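PDB 6S1Y: angiotensin-converting enzyme from Anopheles gambiae, which probably hydrolyses peptide bonds as a zinc-dependent metallopeptidase of the angiotensin-converting enzyme family, and binds a gamma-linked glutamate dipeptide in its active site. Local coordinates for residues 169-172 with 173-177; 439-442 with 443-447; 478-481 with 482-485; 485-489 with 490-494. All coordinates share one frame; numbering follows the deposited sequence.

In the fold
Contacts 3 and 4 run on from each other along the chain and share Lys485, whose NZ reaches the bound glutamate dipeptide. Contact 4 lines the active site, and the side chain of His487 lies about 7 Å from the zinc ion. Contact 2, on helix 431-447, backs contact 4: Arg442 NH2 meets Val492 O at 2.7 Å, and Asp439 OD2 meets Tyr494 N at 3.0 Å. Contact 1, on helix 168-184, forms an outer layer. Its Tyr174 OH lies 2.5 Å from Asp491 OD1 of contact 4. Phe171 CD2 packs on Phe480 CZ of contact 3 at 3.5 Å. The centres of contacts 1 and 2 are about 13 Å apart.

Contact 1 (169-172 with 173-177); sequences ESFQ and KYVEL
Residues 169-172 and 173-177 form one continuous run of helix 168-184, with regular i to i+4 bonds such as Val175 N to Phe171 O at 2.9 Å. On the buried side, Phe171 receives two neighbours. Tyr174, three residues on, turns a ring edge toward the Phe171 face in an offset edge-to-face pair. The centroids are 5.8 Å apart and the planes meet at 68°. The closest carbons of this pair are Phe171 CD1 and Tyr174 CD2, at 4.0 Å. Val175, four residues on, lays its CG2 methyl over a face of the same ring. This CH-pi contact is closest at Phe171 CE2, 3.5 Å from Val175 CG2. Phe171 holds CG anti to the backbone N (chi1 -179°), which carries the ring along the helix to these two side chains.

On the more exposed side, Gln172 NE2 donates to Glu176 OE1 at 3.2 Å. The N-H points nearly straight at the oxygen but arrives from above the carboxylate plane. The Gln172 chain bends at chi2 (59°) to bring the amide there. Its OE1 has another partner, Tyr455 OH.

The helix is thus amphipathic here, with its aromatic, apolar side packed inward. Tyr174 OH is hydrogen-bonded to Asp491 OD1. Phe171 and Tyr174 touch Met113 of helix 100-119, while Tyr174 and Val175 pack on Phe446 and Val445 of helix 431-447.

Contact 2 (439-442 with 443-447); sequences DKYR and WGVFR
Asp439 lies over the indole of Trp443, four residues on. Its CB sits over the five-membered ring in a CH-pi contact, and its backbone oxygen is above the same face. The carboxylate oxygen Asp439 OD2 accepts from a water. That water accepts in turn from Trp443 NE1 at 2.9 Å, in the plane of the indole.

Arg442 meets the other carboxylate oxygen side-on, with both NE and NH2 turned to OD1. Arg442 NH2 is 2.9 Å from Asp439 OD1, which receives it on its syn lone pair. Arg442 NE meets Asp439 OD1 at 3.2 Å, nearly head-on to the C-O bond. Both bonds are bent, and the oxygen is tilted by nearly 20° from the guanidinium plane. A bend at chi3 (-69°) of Arg442 turns the group back toward the aspartate.

Two residues further along, Tyr441 and Val445 pair in a similar way. Val445 CG2 rests over the rim of one Tyr441 face, 3.9 Å from CZ of that tyrosine. Phe446 offers a ring face to the backbone oxygen of Arg442.

These are i to i+3 and i to i+4 contacts along a largely buried part of helix 431-447. Asp439 OD2 also accepts from the backbone N of Tyr494 and of Leu495, and Arg442 NH2 donates to Val492 O. The salt-bridged pair thus forms a second shell behind the ligand pocket, binding the loop that carries Tyr494.

Contact 3 (478-481 with 482-485); sequences QDFD and PPAK. With KSN ((2~{S})-2-[[(4~{S})-4-azanyl-5-oxidanyl-5-oxidanylidene-pentanoyl]amino]pentanedioic acid), chain H.
Phe480 lies under two consecutive prolines, Pro482 and Pro483, which begin the short 3-10 turn 482-484. The tight part is this aromatic-proline packing. Both CD atoms stand over a face of the phenyl ring as CH-pi contacts, 4.0 Å from the Phe480 centroid for Pro482 CD and 3.9 Å for Pro483 CD. They divide the ring between them. Pro482 CD lies by CD1 and CE1 of Phe480, and Pro483 covers CD2 and CE2. The closest approach between the rings is Pro483 CG to Phe480 CE2, 3.3 Å. Each pyrrolidine crosses the phenyl group at about a right angle. With chi1 at 175°, the Phe480 ring swings to the side of its own carbonyl, where the prolines follow. The turn closes with a bond from Ala484 N to Asp481 O at 3.0 Å, the donor standing above the carbonyl plane.

Asp481 is buried too. Its carboxylate faces elsewhere, with OD1 in a salt bridge to Arg475 and OD2 bonded to Trp460 NE1. The loose end is at Gln478, which is exposed, and Asp479, which is partly so; neither side chain touches the prolines.

At the other end the turn delivers Lys485, the N-cap residue of helix 486-489, to the ligand pocket. Its ammonium also bonds Gln255 OE1. Lys485 NZ donates to the ligand carboxylate oxygen O19 at 2.9 Å.

Contact 4 (485-489 with 490-494); sequences KYHVS and ADVEY. With KSN ((2~{S})-2-[[(4~{S})-4-azanyl-5-oxidanyl-5-oxidanylidene-pentanoyl]amino]pentanedioic acid), chain H.
Tyr494 and His487 meet edge to face beside the bound glutamate dipeptide. The planes are perpendicular (90°), and the ring centroids are 4.8 Å apart. Tyr494 CE1 sits over the centre of the imidazole, and Tyr494 CD1 comes to 3.5 Å from His487 CG. On the opposite imidazole face lies CD2 of Tyr486. The histidine is held between two tyrosines, with C04 of the ligand at its edge.

Tyr494 OH donates to ligand O19 at 2.6 Å, with the oxygen near the plane of the phenol ring. The same O19 also accepts from Lys485, so two donors grip it. O19 belongs to the alpha-carboxylate at C17, and this grip is consistent with the carboxylate-binding pocket of angiotensin-converting enzymes. CE of that lysine lies against the tyrosine hydroxyl, the two side chains crossing at about a right angle. Gln255 and Tyr497 add further bonds to the ligand.

Behind these rings, Ala490 CB rests over one face of Tyr486, 3.6 Å from its CZ, and Tyr486 OH is bonded to Glu114. Val492 CG1 packs by His487 CD2.

Further out, the backbone turns back on itself. Helix 486-489 ends in a Schellman motif, with Val492 N to His487 O at 2.9 Å and Asp491 N to Val488 O at 3.3 Å. Asp491 has the positive phi (54°) of its C-prime position, and Val492 and Tyr494 come back beside His487.

This bend leads from helix 486-489 into helix 495-514. Helix 431-447 backs Tyr494 through Ala435 and Leu438, and helix 100-119 touches Ser489, Ala490 and Asp491.

Contact 1 (169-172 with 173-177)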
loop_
_atom_site.group_PDB
_atom_site.type_symbol
_atom_site.label_atom_id
_atom_site.label_comp_id
_atom_site.label_asym_id
_atom_site.label_seq_id
_atom_site.Cartn_x
_atom_site.Cartn_y
_atom_site.Cartn_z
ATOM N N GLU A 169 6.001 -24.314 0.716
ATOM C CA GLU A 169 7.190 -24.736 -0.020
ATOM C C GLU A 169 7.561 -23.752 -1.123
ATOM O O GLU A 169 8.744 -23.454 -1.316
ATOM C CB GLU A 169 6.970 -26.138 -0.590
ATOM C CG GLU A 169 6.338 -27.092 0.434
ATOM C CD GLU A 169 6.574 -28.554 0.103
ATOM O OE1 GLU A 169 6.797 -29.343 1.047
ATOM O OE2 GLU A 169 6.546 -28.907 -1.100
ATOM N N SER A 170 6.578 -23.236 -1.865
ATOM C CA SER A 170 6.900 -22.188 -2.828
ATOM C C SER A 170 7.508 -20.981 -2.131
ATOM O O SER A 170 8.473 -20.391 -2.625
ATOM C CB SER A 170 5.657 -21.764 -3.613
ATOM O OG SER A 170 5.035 -22.891 -4.223
ATOM N N PHE A 171 6.951 -20.591 -0.981
ATOM C CA PHE A 171 7.548 -19.500 -0.220
ATOM C C PHE A 171 8.990 -19.807 0.156
ATOM O O PHE A 171 9.866 -18.942 0.036
ATOM C CB PHE A 171 6.732 -19.214 1.040
ATOM C CG PHE A 171 7.275 -18.089 1.874
ATOM C CD1 PHE A 171 6.886 -16.784 1.638
ATOM C CD2 PHE A 171 8.173 -18.338 2.895
ATOM C CE1 PHE A 171 7.385 -15.729 2.425
ATOM C CE2 PHE A 171 8.677 -17.316 3.665
ATOM C CZ PHE A 171 8.274 -16.004 3.440
ATOM N N GLN A 172 9.264 -21.023 0.627
ATOM C CA GLN A 172 10.627 -21.337 1.057
ATOM C C GLN A 172 11.594 -21.246 -0.114
ATOM O O GLN A 172 12.720 -20.751 0.030
ATOM C CB GLN A 172 10.674 -22.722 1.688
ATOM C CG GLN A 172 12.037 -23.091 2.255
ATOM C CD GLN A 172 12.484 -22.121 3.318
ATOM O OE1 GLN A 172 11.696 -21.726 4.191
ATOM N NE2 GLN A 172 13.739 -21.714 3.252
ATOM N N LYS A 173 11.162 -21.712 -1.292
ATOM C CA LYS A 173 11.985 -21.604 -2.490
ATOM C C LYS A 173 12.198 -20.148 -2.872
ATOM O O LYS A 173 13.305 -19.747 -3.247
ATOM C CB LYS A 173 11.319 -22.367 -3.635
ATOM C CG LYS A 173 11.999 -22.169 -4.990
ATOM C CD LYS A 173 13.427 -22.705 -4.997
ATOM C CE LYS A 173 13.454 -24.227 -4.896
ATOM N NZ LYS A 173 14.852 -24.737 -4.792
ATOM N N TYR A 174 11.148 -19.337 -2.781
ATOM C CA TYR A 174 11.280 -17.920 -3.084
ATOM C C TYR A 174 12.286 -17.255 -2.168
ATOM O O TYR A 174 13.085 -16.417 -2.606
ATOM C CB TYR A 174 9.910 -17.258 -2.951
ATOM C CG TYR A 174 9.884 -15.818 -2.496
ATOM C CD1 TYR A 174 10.384 -14.792 -3.296
ATOM C CD2 TYR A 174 9.290 -15.476 -1.294
ATOM C CE1 TYR A 174 10.320 -13.472 -2.883
ATOM C CE2 TYR A 174 9.210 -14.159 -0.879
ATOM C CZ TYR A 174 9.714 -13.156 -1.672
ATOM O OH TYR A 174 9.611 -11.844 -1.228
ATOM N N VAL A 175 12.260 -17.603 -0.887
ATOM C CA VAL A 175 13.208 -16.991 0.033
ATOM C C VAL A 175 14.634 -17.350 -0.354
ATOM O O VAL A 175 15.532 -16.495 -0.328
ATOM C CB VAL A 175 12.889 -17.401 1.476
ATOM C CG1 VAL A 175 14.100 -17.191 2.360
ATOM C CG2 VAL A 175 11.698 -16.591 1.967
ATOM N N GLU A 176 14.865 -18.619 -0.721
ATOM C CA GLU A 176 16.231 -19.080 -0.976
ATOM C C GLU A 176 16.823 -18.399 -2.200
ATOM O O GLU A 176 17.985 -17.984 -2.179
ATOM C CB GLU A 176 16.265 -20.604 -1.143
ATOM C CG GLU A 176 16.335 -21.332 0.187
ATOM C CD GLU A 176 15.699 -22.722 0.176
ATOM O OE1 GLU A 176 15.639 -23.344 1.264
ATOM O OE2 GLU A 176 15.263 -23.187 -0.900
ATOM N N LEU A 177 16.033 -18.255 -3.269
ATOM C CA LEU A 177 16.546 -17.649 -4.489
ATOM C C LEU A 177 16.523 -16.134 -4.435
ATOM O O LEU A 177 17.306 -15.483 -5.139
ATOM C CB LEU A 177 15.743 -18.143 -5.688
ATOM C CG LEU A 177 15.955 -19.630 -5.993
ATOM C CD1 LEU A 177 14.912 -20.143 -6.964
ATOM C CD2 LEU A 177 17.367 -19.865 -6.535
#

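Contact 2 (439-442 with 443-447)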
loop_
_atom_site.group_PDB
_atom_site.type_symbol
_atom_site.label_atom_id
_atom_site.label_comp_id
_atom_site.label_asym_id
_atom_site.label_seq_id
_atom_site.Cartn_x
_atom_site.Cartn_y
_atom_site.Cartn_z
ATOM N N ASP A 439 7.297 -5.913 6.872
ATOM C CA ASP A 439 8.673 -5.997 6.405
ATOM C C ASP A 439 9.654 -6.272 7.528
ATOM O O ASP A 439 10.669 -6.936 7.291
ATOM C CB ASP A 439 9.037 -4.743 5.611
ATOM C CG ASP A 439 8.569 -4.854 4.134
ATOM O OD1 ASP A 439 7.922 -5.873 3.811
ATOM O OD2 ASP A 439 8.860 -3.962 3.302
ATOM N N LYS A 440 9.376 -5.850 8.758
ATOM C CA LYS A 440 10.246 -6.296 9.843
ATOM C C LYS A 440 10.256 -7.814 9.882
ATOM O O LYS A 440 11.314 -8.431 9.998
ATOM C CB LYS A 440 9.799 -5.705 11.179
ATOM C CG LYS A 440 10.761 -5.916 12.332
ATOM C CD LYS A 440 10.102 -5.545 13.677
ATOM C CE LYS A 440 11.058 -5.692 14.892
ATOM N NZ LYS A 440 12.044 -4.589 14.956
ATOM N N TYR A 441 9.092 -8.438 9.706
ATOM C CA TYR A 441 9.041 -9.892 9.633
ATOM C C TYR A 441 9.817 -10.408 8.429
ATOM O O TYR A 441 10.630 -11.336 8.552
ATOM C CB TYR A 441 7.598 -10.375 9.572
ATOM C CG TYR A 441 7.473 -11.860 9.387
ATOM C CD1 TYR A 441 7.641 -12.720 10.452
ATOM C CD2 TYR A 441 7.189 -12.410 8.143
ATOM C CE1 TYR A 441 7.532 -14.080 10.291
ATOM C CE2 TYR A 441 7.069 -13.776 7.980
ATOM C CZ TYR A 441 7.239 -14.603 9.059
ATOM O OH TYR A 441 7.110 -15.962 8.899
ATOM N N ARG A 442 9.576 -9.834 7.247
ATOM C CA ARG A 442 10.222 -10.386 6.059
ATOM C C ARG A 442 11.721 -10.120 6.076
ATOM O O ARG A 442 12.506 -10.978 5.661
ATOM C CB ARG A 442 9.559 -9.843 4.790
ATOM C CG ARG A 442 8.196 -10.487 4.564
ATOM C CD ARG A 442 7.594 -10.226 3.167
ATOM N NE ARG A 442 7.182 -8.840 2.942
ATOM C CZ ARG A 442 6.601 -8.390 1.825
ATOM N NH1 ARG A 442 6.348 -9.189 0.781
ATOM N NH2 ARG A 442 6.271 -7.119 1.750
ATOM N N TRP A 443 12.155 -8.959 6.579
ATOM C CA TRP A 443 13.590 -8.748 6.752
ATOM C C TRP A 443 14.194 -9.849 7.618
ATOM O O TRP A 443 15.310 -10.318 7.357
ATOM C CB TRP A 443 13.884 -7.401 7.400
ATOM C CG TRP A 443 13.446 -6.239 6.631
ATOM C CD1 TRP A 443 13.181 -6.193 5.298
ATOM C CD2 TRP A 443 13.192 -4.927 7.140
ATOM N NE1 TRP A 443 12.782 -4.924 4.940
ATOM C CE2 TRP A 443 12.775 -4.129 6.048
ATOM C CE3 TRP A 443 13.281 -4.339 8.413
ATOM C CZ2 TRP A 443 12.443 -2.784 6.189
ATOM C CZ3 TRP A 443 12.938 -2.993 8.554
ATOM C CH2 TRP A 443 12.526 -2.235 7.454
ATOM N N GLY A 444 13.468 -10.263 8.662
ATOM C CA GLY A 444 13.979 -11.277 9.555
ATOM C C GLY A 444 14.114 -12.628 8.889
ATOM O O GLY A 444 15.080 -13.356 9.141
ATOM N N VAL A 445 13.145 -12.997 8.050
ATOM C CA VAL A 445 13.270 -14.230 7.276
ATOM C C VAL A 445 14.449 -14.125 6.324
ATOM O O VAL A 445 15.288 -15.030 6.237
ATOM C CB VAL A 445 11.963 -14.530 6.521
ATOM C CG1 VAL A 445 12.149 -15.697 5.537
ATOM C CG2 VAL A 445 10.833 -14.838 7.504
ATOM N N PHE A 446 14.546 -12.998 5.617
ATOM C CA PHE A 446 15.604 -12.807 4.629
ATOM C C PHE A 446 16.980 -12.868 5.275
ATOM O O PHE A 446 17.919 -13.414 4.694
ATOM C CB PHE A 446 15.431 -11.458 3.932
ATOM C CG PHE A 446 14.232 -11.368 3.025
ATOM C CD1 PHE A 446 13.615 -12.498 2.530
ATOM C CD2 PHE A 446 13.738 -10.132 2.651
ATOM C CE1 PHE A 446 12.531 -12.399 1.682
ATOM C CE2 PHE A 446 12.648 -10.026 1.799
ATOM C CZ PHE A 446 12.046 -11.154 1.313
ATOM N N ARG A 447 17.121 -12.275 6.469
ATOM C CA ARG A 447 18.409 -12.207 7.145
ATOM C C ARG A 447 18.758 -13.478 7.906
ATOM O O ARG A 447 19.890 -13.589 8.377
ATOM C CB ARG A 447 18.441 -11.041 8.130
ATOM C CG ARG A 447 18.507 -9.679 7.480
ATOM C CD ARG A 447 18.072 -8.619 8.472
ATOM N NE ARG A 447 18.290 -7.262 7.977
ATOM C CZ ARG A 447 17.725 -6.182 8.502
ATOM N NH1 ARG A 447 16.882 -6.303 9.528
ATOM N NH2 ARG A 447 17.984 -4.976 7.992
HETATM O O HOH W 1 11.510 -3.059 3.061
#

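Contact 3 (478-481 with 482-485)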
loop_
_atom_site.group_PDB
_atom_site.type_symbol
_atom_site.label_atom_id
_atom_site.label_comp_id
_atom_site.label_asym_id
_atom_site.label_seq_id
_atom_site.Cartn_x
_atom_site.Cartn_y
_atom_site.Cartn_z
ATOM N N GLN A 478 2.144 -25.773 12.030
ATOM C CA GLN A 478 1.591 -26.450 10.862
ATOM C C GLN A 478 0.818 -25.481 9.974
ATOM O O GLN A 478 0.670 -25.735 8.776
ATOM C CB GLN A 478 0.677 -27.598 11.286
ATOM C CG GLN A 478 1.413 -28.736 11.982
ATOM C CD GLN A 478 0.505 -29.516 12.915
ATOM O OE1 GLN A 478 0.839 -29.735 14.085
ATOM N NE2 GLN A 478 -0.659 -29.934 12.401
ATOM N N ASP A 479 0.297 -24.389 10.546
ATOM C CA ASP A 479 -0.209 -23.275 9.767
ATOM C C ASP A 479 0.969 -22.445 9.275
ATOM O O ASP A 479 2.076 -22.533 9.813
ATOM C CB ASP A 479 -1.149 -22.406 10.597
ATOM C CG ASP A 479 -2.245 -23.215 11.261
ATOM O OD1 ASP A 479 -2.950 -23.961 10.546
ATOM O OD2 ASP A 479 -2.388 -23.127 12.507
ATOM N N PHE A 480 0.734 -21.662 8.218
ATOM C CA PHE A 480 1.769 -20.721 7.772
ATOM C C PHE A 480 1.060 -19.513 7.137
ATOM O O PHE A 480 0.752 -19.503 5.944
ATOM C CB PHE A 480 2.746 -21.371 6.810
ATOM C CG PHE A 480 3.739 -20.402 6.233
ATOM C CD1 PHE A 480 4.540 -19.659 7.054
ATOM C CD2 PHE A 480 3.848 -20.228 4.881
ATOM C CE1 PHE A 480 5.437 -18.755 6.538
ATOM C CE2 PHE A 480 4.753 -19.332 4.357
ATOM C CZ PHE A 480 5.549 -18.592 5.186
ATOM N N ASP A 481 0.840 -18.496 7.945
ATOM C CA ASP A 481 -0.173 -17.497 7.658
ATOM C C ASP A 481 0.267 -16.247 6.896
ATOM O O ASP A 481 -0.583 -15.581 6.297
ATOM C CB ASP A 481 -0.822 -17.102 8.994
ATOM C CG ASP A 481 -1.664 -18.226 9.577
ATOM O OD1 ASP A 481 -2.371 -18.869 8.761
ATOM O OD2 ASP A 481 -1.623 -18.466 10.824
ATOM N N PRO A 482 1.550 -15.911 6.850
ATOM C CA PRO A 482 1.980 -14.673 6.141
ATOM C C PRO A 482 1.505 -14.589 4.701
ATOM O O PRO A 482 1.146 -13.495 4.236
ATOM C CB PRO A 482 3.513 -14.748 6.219
ATOM C CG PRO A 482 3.718 -15.440 7.546
ATOM C CD PRO A 482 2.672 -16.511 7.602
ATOM N N PRO A 483 1.501 -15.687 3.939
ATOM C CA PRO A 483 1.116 -15.569 2.513
ATOM C C PRO A 483 -0.363 -15.258 2.292
ATOM O O PRO A 483 -0.748 -14.966 1.156
ATOM C CB PRO A 483 1.486 -16.943 1.920
ATOM C CG PRO A 483 2.469 -17.521 2.899
ATOM C CD PRO A 483 2.014 -17.028 4.255
ATOM N N ALA A 484 -1.193 -15.330 3.337
ATOM C CA ALA A 484 -2.586 -14.918 3.266
ATOM C C ALA A 484 -2.749 -13.431 2.980
ATOM O O ALA A 484 -3.875 -12.952 2.853
ATOM C CB ALA A 484 -3.299 -15.259 4.576
ATOM N N LYS A 485 -1.648 -12.694 2.906
ATOM C CA LYS A 485 -1.658 -11.266 2.584
ATOM C C LYS A 485 -1.061 -11.104 1.193
ATOM O O LYS A 485 0.019 -11.650 0.919
ATOM C CB LYS A 485 -0.870 -10.476 3.628
ATOM C CG LYS A 485 -0.660 -9.022 3.324
ATOM C CD LYS A 485 -1.962 -8.251 3.294
ATOM C CE LYS A 485 -1.741 -6.822 2.785
ATOM N NZ LYS A 485 -3.030 -6.155 2.345
HETATM C C10 KSN H . 1.260 -4.051 -7.088
HETATM C C13 KSN H . -0.875 -0.602 -4.817
HETATM C C17 KSN H . -3.225 -2.779 0.885
HETATM C C02 KSN H . -3.089 -1.312 0.462
HETATM C C03 KSN H . -2.487 -1.070 -0.930
HETATM C C04 KSN H . -2.543 -2.224 -1.918
HETATM C C05 KSN H . -3.325 -1.942 -3.227
HETATM C C07 KSN H . -1.238 -2.105 -4.741
HETATM C C08 KSN H . -0.788 -2.905 -5.957
HETATM C C09 KSN H . 0.744 -3.012 -6.073
HETATM N N01 KSN H . -2.269 -0.576 1.430
HETATM N N06 KSN H . -2.686 -1.951 -4.551
HETATM O O11 KSN H . 0.486 -4.978 -7.483
HETATM O O12 KSN H . 2.459 -4.006 -7.530
HETATM O O14 KSN H . -1.669 0.173 -5.418
HETATM O O15 KSN H . 0.145 -0.136 -4.274
HETATM O O16 KSN H . -4.507 -1.778 -3.172
HETATM O O18 KSN H . -4.273 -3.393 0.547
HETATM O O19 KSN H . -2.365 -3.410 1.556
#

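Contact 4 (485-489 with 490-494)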
loop_
_atom_site.group_PDB
_atom_site.type_symbol
_atom_site.label_atom_id
_atom_site.label_comp_id
_atom_site.label_asym_id
_atom_site.label_seq_id
_atom_site.Cartn_x
_atom_site.Cartn_y
_atom_site.Cartn_z
ATOM N N LYS A 485 -1.648 -12.694 2.906
ATOM C CA LYS A 485 -1.658 -11.266 2.584
ATOM C C LYS A 485 -1.061 -11.104 1.193
ATOM O O LYS A 485 0.019 -11.650 0.919
ATOM C CB LYS A 485 -0.870 -10.476 3.628
ATOM C CG LYS A 485 -0.660 -9.022 3.324
ATOM C CD LYS A 485 -1.962 -8.251 3.294
ATOM C CE LYS A 485 -1.741 -6.822 2.785
ATOM N NZ LYS A 485 -3.030 -6.155 2.345
ATOM N N TYR A 486 -1.773 -10.370 0.322
ATOM C CA TYR A 486 -1.435 -10.333 -1.095
ATOM C C TYR A 486 0.050 -10.087 -1.301
ATOM O O TYR A 486 0.724 -10.842 -2.002
ATOM C CB TYR A 486 -2.251 -9.242 -1.843
ATOM C CG TYR A 486 -1.795 -9.094 -3.298
ATOM C CD1 TYR A 486 -2.125 -10.045 -4.251
ATOM C CD2 TYR A 486 -0.986 -8.039 -3.692
ATOM C CE1 TYR A 486 -1.690 -9.937 -5.571
ATOM C CE2 TYR A 486 -0.542 -7.925 -5.029
ATOM C CZ TYR A 486 -0.906 -8.880 -5.953
ATOM O OH TYR A 486 -0.489 -8.804 -7.267
ATOM N N HIS A 487 0.574 -9.015 -0.692
ATOM C CA HIS A 487 1.935 -8.571 -0.999
ATOM C C HIS A 487 2.992 -9.591 -0.600
ATOM O O HIS A 487 4.122 -9.534 -1.110
ATOM C CB HIS A 487 2.219 -7.239 -0.309
ATOM C CG HIS A 487 1.262 -6.162 -0.692
ATOM N ND1 HIS A 487 -0.086 -6.261 -0.452
ATOM C CD2 HIS A 487 1.450 -4.990 -1.339
ATOM C CE1 HIS A 487 -0.688 -5.184 -0.918
ATOM N NE2 HIS A 487 0.222 -4.398 -1.464
ATOM N N VAL A 488 2.663 -10.513 0.299
ATOM C CA VAL A 488 3.601 -11.568 0.642
ATOM C C VAL A 488 3.617 -12.633 -0.448
ATOM O O VAL A 488 4.679 -13.010 -0.949
ATOM C CB VAL A 488 3.249 -12.158 2.018
ATOM C CG1 VAL A 488 4.146 -13.340 2.340
ATOM C CG2 VAL A 488 3.394 -11.116 3.130
ATOM N N SER A 489 2.430 -13.107 -0.852
ATOM C CA SER A 489 2.327 -14.067 -1.942
ATOM C C SER A 489 2.862 -13.518 -3.261
ATOM O O SER A 489 3.300 -14.305 -4.110
ATOM C CB SER A 489 0.870 -14.484 -2.157
ATOM O OG SER A 489 0.454 -15.505 -1.281
ATOM N N ALA A 490 2.800 -12.199 -3.476
ATOM C CA ALA A 490 3.239 -11.591 -4.733
ATOM C C ALA A 490 4.610 -10.934 -4.643
ATOM O O ALA A 490 5.024 -10.264 -5.595
ATOM C CB ALA A 490 2.229 -10.543 -5.224
ATOM N N ASP A 491 5.309 -11.067 -3.520
ATOM C CA ASP A 491 6.660 -10.526 -3.387
ATOM C C ASP A 491 6.697 -9.040 -3.732
ATOM O O ASP A 491 7.526 -8.582 -4.521
ATOM C CB ASP A 491 7.643 -11.311 -4.260
ATOM C CG ASP A 491 9.044 -10.727 -4.234
ATOM O OD1 ASP A 491 9.467 -10.255 -3.154
ATOM O OD2 ASP A 491 9.720 -10.735 -5.289
ATOM N N VAL A 492 5.800 -8.278 -3.116
ATOM C CA VAL A 492 5.800 -6.825 -3.221
ATOM C C VAL A 492 6.269 -6.276 -1.884
ATOM O O VAL A 492 5.650 -6.539 -0.847
ATOM C CB VAL A 492 4.414 -6.269 -3.588
ATOM C CG1 VAL A 492 4.459 -4.770 -3.601
ATOM C CG2 VAL A 492 3.953 -6.819 -4.949
ATOM N N GLU A 493 7.383 -5.546 -1.907
ATOM C CA GLU A 493 7.876 -4.837 -0.729
ATOM C C GLU A 493 6.750 -4.023 -0.094
ATOM O O GLU A 493 5.915 -3.452 -0.800
ATOM C CB GLU A 493 9.038 -3.933 -1.163
ATOM C CG GLU A 493 9.820 -3.323 -0.044
ATOM C CD GLU A 493 9.416 -1.891 0.223
ATOM O OE1 GLU A 493 8.296 -1.499 -0.153
ATOM O OE2 GLU A 493 10.232 -1.169 0.824
ATOM N N TYR A 494 6.703 -3.997 1.249
ATOM C CA TYR A 494 5.599 -3.322 1.934
ATOM C C TYR A 494 6.011 -2.077 2.696
ATOM O O TYR A 494 5.142 -1.271 3.048
ATOM C CB TYR A 494 4.884 -4.273 2.908
ATOM C CG TYR A 494 3.392 -3.988 3.071
ATOM C CD1 TYR A 494 2.481 -4.391 2.109
ATOM C CD2 TYR A 494 2.901 -3.326 4.197
ATOM C CE1 TYR A 494 1.132 -4.144 2.255
ATOM C CE2 TYR A 494 1.564 -3.083 4.352
ATOM C CZ TYR A 494 0.684 -3.482 3.374
ATOM O OH TYR A 494 -0.640 -3.223 3.548
HETATM C C10 KSN H . 1.260 -4.051 -7.088
HETATM C C13 KSN H . -0.875 -0.602 -4.817
HETATM C C17 KSN H . -3.225 -2.779 0.885
HETATM C C02 KSN H . -3.089 -1.312 0.462
HETATM C C03 KSN H . -2.487 -1.070 -0.930
HETATM C C04 KSN H . -2.543 -2.224 -1.918
HETATM C C05 KSN H . -3.325 -1.942 -3.227
HETATM C C07 KSN H . -1.238 -2.105 -4.741
HETATM C C08 KSN H . -0.788 -2.905 -5.957
HETATM C C09 KSN H . 0.744 -3.012 -6.073
HETATM N N01 KSN H . -2.269 -0.576 1.430
HETATM N N06 KSN H . -2.686 -1.951 -4.551
HETATM O O11 KSN H . 0.486 -4.978 -7.483
HETATM O O12 KSN H . 2.459 -4.006 -7.530
HETATM O O14 KSN H . -1.669 0.173 -5.418
HETATM O O15 KSN H . 0.145 -0.136 -4.274
HETATM O O16 KSN H . -4.507 -1.778 -3.172
HETATM O O18 KSN H . -4.273 -3.393 0.547
HETATM O O19 KSN H . -2.365 -3.410 1.556
#